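PDB 3DNS: ribosomal-protein-alanine acetyltransferase from Clostridium acetobutylicum, which probably transfers an acetyl group to the N-terminal alanine of a ribosomal protein, this chain being its N-terminal, GNAT-type domain. Local coordinates for residues S111-K115 with N116-D120; E13-N16 with G17-R20; T62-K65 with E66-S69. One frame throughout, in Å; residues are numbered along the deposited sequence.

Contact 1. Residues S111-K115 with N116-D120; sequences SIIEK and NVLKD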
ATOM      1  N   SER A 111     -14.121  12.958  -9.753  1.00 24.39           N
ATOM      2  CA  SER A 111     -13.284  13.763  -8.832  1.00 24.12           C
ATOM      3  C   SER A 111     -11.877  13.226  -8.680  1.00 23.68           C
ATOM      4  O   SER A 111     -11.072  13.823  -7.942  1.00 23.88           O
ATOM      5  CB  SER A 111     -13.904  13.866  -7.432  1.00 22.99           C
ATOM      6  OG  SER A 111     -14.276  12.584  -6.958  1.00 21.31           O
ATOM      7  N   ILE A 112     -11.610  12.089  -9.315  1.00 23.90           N
ATOM      8  CA  ILE A 112     -10.288  11.458  -9.309  1.00 23.77           C
ATOM      9  C   ILE A 112      -9.745  11.326 -10.725  1.00 23.78           C
ATOM     10  O   ILE A 112     -10.429  10.834 -11.607  1.00 22.65           O
ATOM     11  CB  ILE A 112     -10.308  10.018  -8.724  1.00 23.58           C
ATOM     12  CG1 ILE A 112     -10.632  10.008  -7.233  1.00 24.54           C
ATOM     13  CG2 ILE A 112      -8.943   9.323  -8.910  1.00 22.58           C
ATOM     14  CD1 ILE A 112     -10.902   8.620  -6.688  1.00 22.77           C
ATOM     15  N   ILE A 113      -8.505  11.722 -10.909  1.00 25.30           N
ATOM     16  CA  ILE A 113      -7.742  11.408 -12.104  1.00 26.11           C
ATOM     17  C   ILE A 113      -6.561  10.525 -11.752  1.00 27.11           C
ATOM     18  O   ILE A 113      -5.732  10.893 -10.983  1.00 27.17           O
ATOM     19  CB  ILE A 113      -7.209  12.648 -12.813  1.00 25.94           C
ATOM     20  CG1 ILE A 113      -8.328  13.425 -13.480  1.00 26.15           C
ATOM     21  CG2 ILE A 113      -6.225  12.258 -13.861  1.00 26.81           C
ATOM     22  CD1 ILE A 113      -8.016  14.811 -13.746  1.00 24.62           C
ATOM     23  N   GLU A 114      -6.502   9.352 -12.335  1.00 29.72           N
ATOM     24  CA  GLU A 114      -5.493   8.365 -12.005  1.00 30.47           C
ATOM     25  C   GLU A 114      -5.004   7.746 -13.281  1.00 31.32           C
ATOM     26  O   GLU A 114      -5.764   7.229 -14.023  1.00 31.84           O
ATOM     27  CB  GLU A 114      -6.145   7.323 -11.130  1.00 31.32           C
ATOM     28  CG  GLU A 114      -5.371   6.085 -10.830  1.00 30.86           C
ATOM     29  CD  GLU A 114      -6.130   5.187  -9.891  1.00 31.92           C
ATOM     30  OE1 GLU A 114      -6.026   5.385  -8.676  1.00 31.81           O
ATOM     31  OE2 GLU A 114      -6.846   4.312 -10.381  1.00 32.96           O
ATOM     32  N   LYS A 115      -3.727   7.828 -13.562  1.00 33.07           N
ATOM     33  CA  LYS A 115      -3.224   7.421 -14.880  1.00 33.55           C
ATOM     34  C   LYS A 115      -4.188   7.737 -16.000  1.00 34.31           C
ATOM     35  O   LYS A 115      -4.483   6.904 -16.814  1.00 34.24           O
ATOM     36  CB  LYS A 115      -2.852   5.951 -14.938  1.00 33.53           C
ATOM     37  CG  LYS A 115      -1.958   5.466 -13.810  1.00 34.32           C
ATOM     38  CD  LYS A 115      -2.099   3.965 -13.638  1.00 34.00           C
ATOM     39  CE  LYS A 115      -2.061   3.541 -12.190  1.00 34.93           C
ATOM     40  NZ  LYS A 115      -3.287   2.840 -11.779  1.00 33.89           N
ATOM     41  N   ASN A 116      -4.672   8.965 -15.997  1.00 36.01           N
ATOM     42  CA  ASN A 116      -5.392   9.571 -17.090  1.00 35.72           C
ATOM     43  C   ASN A 116      -6.824   9.194 -17.337  1.00 35.85           C
ATOM     44  O   ASN A 116      -7.391   9.556 -18.344  1.00 36.16           O
ATOM     45  CB  ASN A 116      -4.597   9.471 -18.366  1.00 36.47           C
ATOM     46  CG  ASN A 116      -3.913  10.734 -18.677  1.00 38.29           C
ATOM     47  OD1 ASN A 116      -4.519  11.653 -19.197  1.00 41.87           O
ATOM     48  ND2 ASN A 116      -2.656  10.831 -18.300  1.00 40.46           N
ATOM     49  N   VAL A 117      -7.422   8.509 -16.390  1.00 35.30           N
ATOM     50  CA  VAL A 117      -8.845   8.195 -16.463  1.00 34.54           C
ATOM     51  C   VAL A 117      -9.509   8.810 -15.218  1.00 33.62           C
ATOM     52  O   VAL A 117      -8.981   8.705 -14.076  1.00 32.73           O
ATOM     53  CB  VAL A 117      -9.101   6.644 -16.436  1.00 34.89           C
ATOM     54  CG1 VAL A 117      -8.231   5.966 -15.408  1.00 35.68           C
ATOM     55  CG2 VAL A 117     -10.559   6.331 -16.123  1.00 34.09           C
ATOM     56  N   LEU A 118     -10.677   9.412 -15.443  1.00 32.58           N
ATOM     57  CA  LEU A 118     -11.445  10.023 -14.376  1.00 31.32           C
ATOM     58  C   LEU A 118     -12.265   8.937 -13.658  1.00 30.60           C
ATOM     59  O   LEU A 118     -12.948   8.140 -14.302  1.00 30.13           O
ATOM     60  CB  LEU A 118     -12.387  11.091 -14.921  1.00 31.69           C
ATOM     61  CG  LEU A 118     -11.848  12.392 -15.506  1.00 31.97           C
ATOM     62  CD1 LEU A 118     -12.938  13.006 -16.446  1.00 31.43           C
ATOM     63  CD2 LEU A 118     -11.441  13.359 -14.409  1.00 28.02           C
ATOM     64  N   LYS A 119     -12.207   8.919 -12.329  1.00 28.97           N
ATOM     65  CA  LYS A 119     -12.964   7.958 -11.562  1.00 28.29           C
ATOM     66  C   LYS A 119     -13.879   8.671 -10.555  1.00 27.44           C
ATOM     67  O   LYS A 119     -13.717   9.877 -10.254  1.00 27.67           O
ATOM     68  CB  LYS A 119     -12.019   6.982 -10.862  1.00 28.64           C
ATOM     69  CG  LYS A 119     -11.375   5.893 -11.773  1.00 28.93           C
ATOM     70  CD  LYS A 119     -10.088   5.260 -11.119  1.00 29.55           C
ATOM     71  CE  LYS A 119     -10.216   5.030  -9.630  1.00 29.05           C
ATOM     72  NZ  LYS A 119      -9.117   4.232  -8.936  1.00 33.21           N
ATOM     73  N   ASP A 120     -14.844   7.921 -10.036  1.00 26.35           N
ATOM     74  CA  ASP A 120     -15.857   8.454  -9.138  1.00 25.61           C
ATOM     75  C   ASP A 120     -15.450   8.158  -7.692  1.00 24.97           C
ATOM     76  O   ASP A 120     -14.645   7.248  -7.441  1.00 23.39           O
ATOM     77  CB  ASP A 120     -17.212   7.807  -9.426  1.00 24.71           C
ATOM     78  CG  ASP A 120     -17.734   8.080 -10.845  1.00 25.75           C
ATOM     79  OD1 ASP A 120     -17.276   9.030 -11.557  1.00 21.52           O
ATOM     80  OD2 ASP A 120     -18.683   7.349 -11.210  1.00 26.26           O
TER

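Contact 2. Residues E13-N16 with G17-R20; sequences EKVN and GVER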
ATOM      1  N   GLU A  13      -2.270   6.757  12.920  1.00 26.06           N
ATOM      2  CA  GLU A  13      -1.359   7.714  13.525  1.00 26.70           C
ATOM      3  C   GLU A  13      -1.300   8.958  12.683  1.00 26.39           C
ATOM      4  O   GLU A  13      -1.323   8.875  11.468  1.00 23.89           O
ATOM      5  CB  GLU A  13       0.056   7.137  13.605  1.00 26.56           C
ATOM      6  CG  GLU A  13       0.165   6.018  14.628  1.00 30.48           C
ATOM      7  CD  GLU A  13       1.428   5.197  14.480  1.00 29.40           C
ATOM      8  OE1 GLU A  13       1.530   4.468  13.466  1.00 31.05           O
ATOM      9  OE2 GLU A  13       2.284   5.269  15.385  1.00 32.40           O
ATOM     10  N   LYS A  14      -1.141  10.108  13.336  1.00 27.10           N
ATOM     11  CA  LYS A  14      -0.988  11.411  12.668  1.00 28.66           C
ATOM     12  C   LYS A  14       0.343  11.458  11.959  1.00 29.23           C
ATOM     13  O   LYS A  14       1.324  10.967  12.470  1.00 29.36           O
ATOM     14  CB  LYS A  14      -1.063  12.542  13.687  1.00 29.03           C
ATOM     15  CG  LYS A  14      -1.756  13.796  13.130  1.00 31.37           C
ATOM     16  CD  LYS A  14      -1.949  14.825  14.204  1.00 31.58           C
ATOM     17  CE  LYS A  14      -3.056  15.768  13.873  1.00 34.51           C
ATOM     18  NZ  LYS A  14      -3.359  16.565  15.094  1.00 35.67           N
ATOM     19  N   VAL A  15       0.376  11.993  10.746  1.00 30.64           N
ATOM     20  CA  VAL A  15       1.633  12.102   9.976  1.00 31.88           C
ATOM     21  C   VAL A  15       2.423  13.309  10.461  1.00 32.44           C
ATOM     22  O   VAL A  15       1.909  14.420  10.449  1.00 32.56           O
ATOM     23  CB  VAL A  15       1.360  12.270   8.474  1.00 31.55           C
ATOM     24  CG1 VAL A  15       2.656  12.685   7.778  1.00 30.26           C
ATOM     25  CG2 VAL A  15       0.745  10.941   7.907  1.00 31.01           C
ATOM     26  N   ASN A  16       3.655  13.061  10.851  1.00 34.02           N
ATOM     27  CA  ASN A  16       4.503  13.998  11.562  1.00 34.72           C
ATOM     28  C   ASN A  16       4.590  15.380  10.955  1.00 35.13           C
ATOM     29  O   ASN A  16       4.493  16.358  11.651  1.00 36.40           O
ATOM     30  CB  ASN A  16       5.906  13.397  11.753  1.00 35.36           C
ATOM     31  CG  ASN A  16       6.210  13.035  13.203  1.00 37.02           C
ATOM     32  OD1 ASN A  16       5.410  12.438  13.897  1.00 42.42           O
ATOM     33  ND2 ASN A  16       7.389  13.388  13.648  1.00 39.29           N
ATOM     34  N   GLY A  17       4.779  15.484   9.667  1.00 35.13           N
ATOM     35  CA  GLY A  17       4.930  16.812   9.128  1.00 35.62           C
ATOM     36  C   GLY A  17       3.663  17.581   8.815  1.00 36.20           C
ATOM     37  O   GLY A  17       3.670  18.792   8.721  1.00 35.74           O
ATOM     38  N   VAL A  18       2.574  16.843   8.663  1.00 36.78           N
ATOM     39  CA  VAL A  18       1.385  17.277   7.982  1.00 36.59           C
ATOM     40  C   VAL A  18       0.102  17.310   8.788  1.00 35.89           C
ATOM     41  O   VAL A  18      -0.359  16.325   9.297  1.00 37.63           O
ATOM     42  CB  VAL A  18       1.137  16.368   6.850  1.00 36.50           C
ATOM     43  CG1 VAL A  18      -0.001  16.849   6.068  1.00 39.03           C
ATOM     44  CG2 VAL A  18       2.350  16.247   6.016  1.00 37.88           C
ATOM     45  N   GLU A  19      -0.487  18.470   8.848  1.00 34.27           N
ATOM     46  CA  GLU A  19      -1.797  18.670   9.426  1.00 32.95           C
ATOM     47  C   GLU A  19      -2.872  17.869   8.716  1.00 31.92           C
ATOM     48  O   GLU A  19      -2.861  17.783   7.499  1.00 31.33           O
ATOM     49  CB  GLU A  19      -2.173  20.155   9.280  1.00 34.12           C
ATOM     50  CG  GLU A  19      -3.618  20.505   9.649  1.00 35.76           C
ATOM     51  CD  GLU A  19      -3.885  20.444  11.157  1.00 39.75           C
ATOM     52  OE1 GLU A  19      -3.755  19.339  11.766  1.00 43.03           O
ATOM     53  OE2 GLU A  19      -4.226  21.512  11.718  1.00 41.17           O
ATOM     54  N   ARG A  20      -3.825  17.343   9.494  1.00 30.19           N
ATOM     55  CA  ARG A  20      -5.039  16.699   8.974  1.00 28.83           C
ATOM     56  C   ARG A  20      -4.769  15.450   8.146  1.00 27.61           C
ATOM     57  O   ARG A  20      -5.608  15.049   7.359  1.00 26.10           O
ATOM     58  CB  ARG A  20      -5.923  17.693   8.200  1.00 28.98           C
ATOM     59  CG  ARG A  20      -6.646  18.681   9.066  1.00 28.13           C
ATOM     60  CD  ARG A  20      -7.558  19.536   8.212  1.00 29.03           C
ATOM     61  NE  ARG A  20      -8.216  20.569   8.981  1.00 28.83           N
ATOM     62  CZ  ARG A  20      -9.368  21.144   8.636  1.00 28.84           C
ATOM     63  NH1 ARG A  20      -9.878  22.071   9.421  1.00 29.33           N
ATOM     64  NH2 ARG A  20     -10.010  20.801   7.515  1.00 31.37           N
TER

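Contact 3. Residues T62-K65 with E66-S69; sequences TYIK and EILS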
ATOM      1  N   THR A  62     -12.290  -7.210   6.622  1.00 25.58           N
ATOM      2  CA  THR A  62     -12.290  -7.249   8.070  1.00 25.76           C
ATOM      3  C   THR A  62     -11.441  -6.083   8.591  1.00 25.44           C
ATOM      4  O   THR A  62     -11.732  -5.522   9.644  1.00 26.01           O
ATOM      5  CB  THR A  62     -11.687  -8.590   8.659  1.00 25.56           C
ATOM      6  OG1 THR A  62     -12.310  -9.732   8.073  1.00 27.26           O
ATOM      7  CG2 THR A  62     -11.881  -8.659  10.154  1.00 24.33           C
ATOM      8  N   TYR A  63     -10.374  -5.747   7.870  1.00 25.75           N
ATOM      9  CA  TYR A  63      -9.438  -4.683   8.304  1.00 26.14           C
ATOM     10  C   TYR A  63     -10.055  -3.321   8.106  1.00 25.13           C
ATOM     11  O   TYR A  63     -10.015  -2.472   8.984  1.00 24.24           O
ATOM     12  CB  TYR A  63      -8.081  -4.792   7.579  1.00 27.94           C
ATOM     13  CG  TYR A  63      -7.091  -5.719   8.262  1.00 29.17           C
ATOM     14  CD1 TYR A  63      -7.425  -7.041   8.577  1.00 32.44           C
ATOM     15  CD2 TYR A  63      -5.813  -5.262   8.618  1.00 30.84           C
ATOM     16  CE1 TYR A  63      -6.477  -7.916   9.219  1.00 30.06           C
ATOM     17  CE2 TYR A  63      -4.882  -6.100   9.247  1.00 30.62           C
ATOM     18  CZ  TYR A  63      -5.217  -7.420   9.548  1.00 30.44           C
ATOM     19  OH  TYR A  63      -4.264  -8.193  10.166  1.00 29.23           O
ATOM     20  N   ILE A  64     -10.660  -3.114   6.943  1.00 25.30           N
ATOM     21  CA  ILE A  64     -11.373  -1.865   6.677  1.00 23.70           C
ATOM     22  C   ILE A  64     -12.435  -1.602   7.729  1.00 23.19           C
ATOM     23  O   ILE A  64     -12.551  -0.491   8.214  1.00 22.79           O
ATOM     24  CB  ILE A  64     -11.965  -1.873   5.280  1.00 24.48           C
ATOM     25  CG1 ILE A  64     -10.849  -2.049   4.216  1.00 25.67           C
ATOM     26  CG2 ILE A  64     -12.725  -0.588   4.981  1.00 23.94           C
ATOM     27  CD1 ILE A  64      -9.638  -1.279   4.549  1.00 28.66           C
ATOM     28  N   LYS A  65     -13.232  -2.625   8.042  1.00 22.80           N
ATOM     29  CA  LYS A  65     -14.242  -2.544   9.102  1.00 23.10           C
ATOM     30  C   LYS A  65     -13.619  -2.095  10.420  1.00 21.26           C
ATOM     31  O   LYS A  65     -14.224  -1.285  11.152  1.00 20.07           O
ATOM     32  CB  LYS A  65     -14.968  -3.887   9.326  1.00 22.53           C
ATOM     33  CG  LYS A  65     -16.185  -4.079   8.448  1.00 26.06           C
ATOM     34  CD  LYS A  65     -16.952  -5.395   8.734  1.00 26.25           C
ATOM     35  CE  LYS A  65     -16.758  -6.452   7.646  1.00 28.82           C
ATOM     36  NZ  LYS A  65     -17.867  -7.496   7.659  1.00 29.43           N
ATOM     37  N   GLU A  66     -12.468  -2.658  10.743  1.00 20.47           N
ATOM     38  CA  GLU A  66     -11.774  -2.284  11.976  1.00 20.53           C
ATOM     39  C   GLU A  66     -11.331  -0.828  11.909  1.00 20.76           C
ATOM     40  O   GLU A  66     -11.496  -0.054  12.870  1.00 22.23           O
ATOM     41  CB  GLU A  66     -10.586  -3.199  12.246  1.00 20.51           C
ATOM     42  CG  GLU A  66      -9.773  -2.789  13.466  1.00 21.77           C
ATOM     43  CD  GLU A  66      -8.713  -3.803  13.814  1.00 21.69           C
ATOM     44  OE1 GLU A  66      -9.053  -4.944  14.117  1.00 27.73           O
ATOM     45  OE2 GLU A  66      -7.534  -3.465  13.787  1.00 24.53           O
ATOM     46  N   ILE A  67     -10.766  -0.423  10.786  1.00 19.64           N
ATOM     47  CA  ILE A  67     -10.247   0.943  10.691  1.00 18.94           C
ATOM     48  C   ILE A  67     -11.395   1.938  10.932  1.00 18.90           C
ATOM     49  O   ILE A  67     -11.299   2.870  11.702  1.00 18.81           O
ATOM     50  CB  ILE A  67      -9.548   1.161   9.297  1.00 19.49           C
ATOM     51  CG1 ILE A  67      -8.279   0.291   9.196  1.00 17.70           C
ATOM     52  CG2 ILE A  67      -9.239   2.660   9.009  1.00 18.30           C
ATOM     53  CD1 ILE A  67      -7.802  -0.005   7.752  1.00 17.57           C
ATOM     54  N   LEU A  68     -12.503   1.700  10.251  1.00 18.72           N
ATOM     55  CA  LEU A  68     -13.659   2.546  10.365  1.00 18.44           C
ATOM     56  C   LEU A  68     -14.221   2.540  11.785  1.00 18.20           C
ATOM     57  O   LEU A  68     -14.583   3.562  12.313  1.00 18.46           O
ATOM     58  CB  LEU A  68     -14.721   2.092   9.347  1.00 18.12           C
ATOM     59  CG  LEU A  68     -14.481   2.460   7.883  1.00 19.16           C
ATOM     60  CD1 LEU A  68     -15.415   1.605   6.967  1.00 14.93           C
ATOM     61  CD2 LEU A  68     -14.736   3.986   7.635  1.00 16.95           C
ATOM     62  N   SER A  69     -14.260   1.375  12.417  1.00 20.08           N
ATOM     63  CA  SER A  69     -14.792   1.238  13.747  1.00 20.48           C
ATOM     64  C   SER A  69     -13.912   1.981  14.735  1.00 19.40           C
ATOM     65  O   SER A  69     -14.413   2.717  15.557  1.00 18.15           O
ATOM     66  CB  SER A  69     -14.995  -0.241  14.151  1.00 20.97           C
ATOM     67  OG  SER A  69     -16.022  -0.801  13.359  1.00 22.54           O
TER

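Contact 1. Residues S111-K115 with N116-D120
Glu114 and Lys119 form the salt bridge of this tight hairpin, with Lys119 NZ 2.7 Å from Glu114 OE2. The ammonium comes from above the carboxylate plane, about 37° out of it. Glu114 runs out straight, with CG anti to its backbone N (chi1 171°). Lys119 bends at chi3 (40°), and this turns its NZ back over the carboxylate. The same NZ also pairs with Asp89, so one lysine answers two acids.

Backbone bonds zip the two arms together. Ile112 and Lys119 are an antiparallel hydrogen-bonded pair, and Lys119 N to Ile112 O is the shorter of its two bonds at 2.7 Å. Glu114 and Val117 make the second such pair. Their bonds close a type I' turn with Lys115 and Asn116 at its corners, both with positive phi. Farther back, Ser111 and Ile112 both face Lys119 in a classic beta bulge.

Apolar contact lies on the other face of the hairpin. Ile113 and Leu118 form the non-hydrogen-bonded pair between the two bonded ones. They lie side by side and point the same way. Ile113 CG1 is 3.2 Å from Leu118 CD2, closer than usual for two carbons, so the exact spacing is doubtful.

The turn joins strand 103-114, the outermost strand at this end of the sheet within this chain, to strand 117-127, which on its other side borders strand 83-89.

Contact 2. Residues E13-N16 with G17-R20
A type I beta turn from Val15 to Val18 begins the connection between strand 10-14 and strand 21-26. Asn16 and Gly17 are its two corner residues. The closing bond runs from Val18 N to Val15 O over 3.1 Å, with an angle of 153° at the hydrogen. The N-H comes to the carbonyl oxygen from well above the carbonyl plane.

The two valines that end the turn also meet through their side chains. They lie side by side and point the same way, with Val15 CG1 4.0 Å from Val18 CG2. Val15 CG1 is anti to its own backbone N (chi1 168°), which sets this methyl on the side of the turn. Val18 offers its CG2, the branch beside its backbone N. It is an ordinary van der Waals touch, Val15 CG1 lying against CG2 and CB of Val18.

The turn joins the second and third strands of a beta meander, in which neighbouring antiparallel strands follow one another along the chain. Val15 also packs on Glu21 and Leu23 of the next strand, and its backbone is hydrogen-bonded to Glu21.

Across the turn, Lys14, just before it, reaches toward Glu19, just after it. Lys14 CE comes to 4.2 Å from Glu19 OE1. The opposite charges are near each other, but Lys14 NZ stays 4.4 Å from Glu19 OE1, too far for a salt bridge. Glu19 OE1 instead accepts a weak bond from Arg20 N, at 3.0 Å and a bent 125°. The Arg20 side chain packs on Ile37 and Leu40 of strand 31-41.

Contact 3. Residues T62-K65 with E66-S69
Four successive i to i+4 backbone hydrogen bonds join Thr62 to Glu66, Tyr63 to Ile67, Ile64 to Leu68 and Lys65 to Ser69 in regular alpha-helix. The straightest at the hydrogen is Leu68 N to Ile64 O, at 172°. Ile67 N meets Tyr63 O at 2.8 Å, nearly along the C=O axis.

Lys65 O has a second donor. The hydroxyl of Ser69 gives its proton to this oxygen, with Ser69 OG 2.9 Å from Lys65 O. Ser69 OG lies beside its own backbone N (chi1 -67°), and from there it can fold back on the preceding turn. Ser69 N and Ser69 OG reach the oxygen from opposite faces of the carbonyl plane. Two bonds grip the oxygen, and the one from Ser69 OG holds the hydroxyl turned toward it.

The apolar contacts are made by Ile64, Ile67 and Leu68, all buried. Ile64 uses a different branch for each partner. Its CD1 is 3.9 Å from Ile67 CD1, and its CG2 is 4.0 Å from Leu68 CD1. In each case the side chains slant across each other. Ile67 CG1 also comes to 3.3 Å from Tyr63 O, one turn back.

Lys65 pairs with Glu99, and Glu66 OE2 accepts bonds from Tyr9 N and Thr10 OG1. Tyr63 meets the ring of Tyr9 at a small angle between planes, and also packs on Tyr28 of the second subunit. Ile67 packs on Ile12 and Ile24 of the sheet, while Ile64 and Leu68 meet Pro96 and Phe97 of helix 95-99.

Such an amphipathic helix is typical of a beta-alpha-beta unit. Helix 61-78 is the crossover helix between the parallel strands 46-53 and 83-89.

From the N terminus, contact 2 comes first and turns the chain between strands 10-14 and 21-26. Contact 3 follows within helix 61-78, where it closes only helical turns. Contact 1 comes last and closes the hairpin of strands 103-114 and 117-127. The three are in series; none nests in or crosses another. Contacts 1 and 2 belong to the same mixed sheet, with their centres about 25 Å apart. Contact 3 lies closer to the middle of the chain, its centre about 20 Å from that of contact 2. Its helix packs on strands 10-14 and 21-26, the two that contact 2 connects.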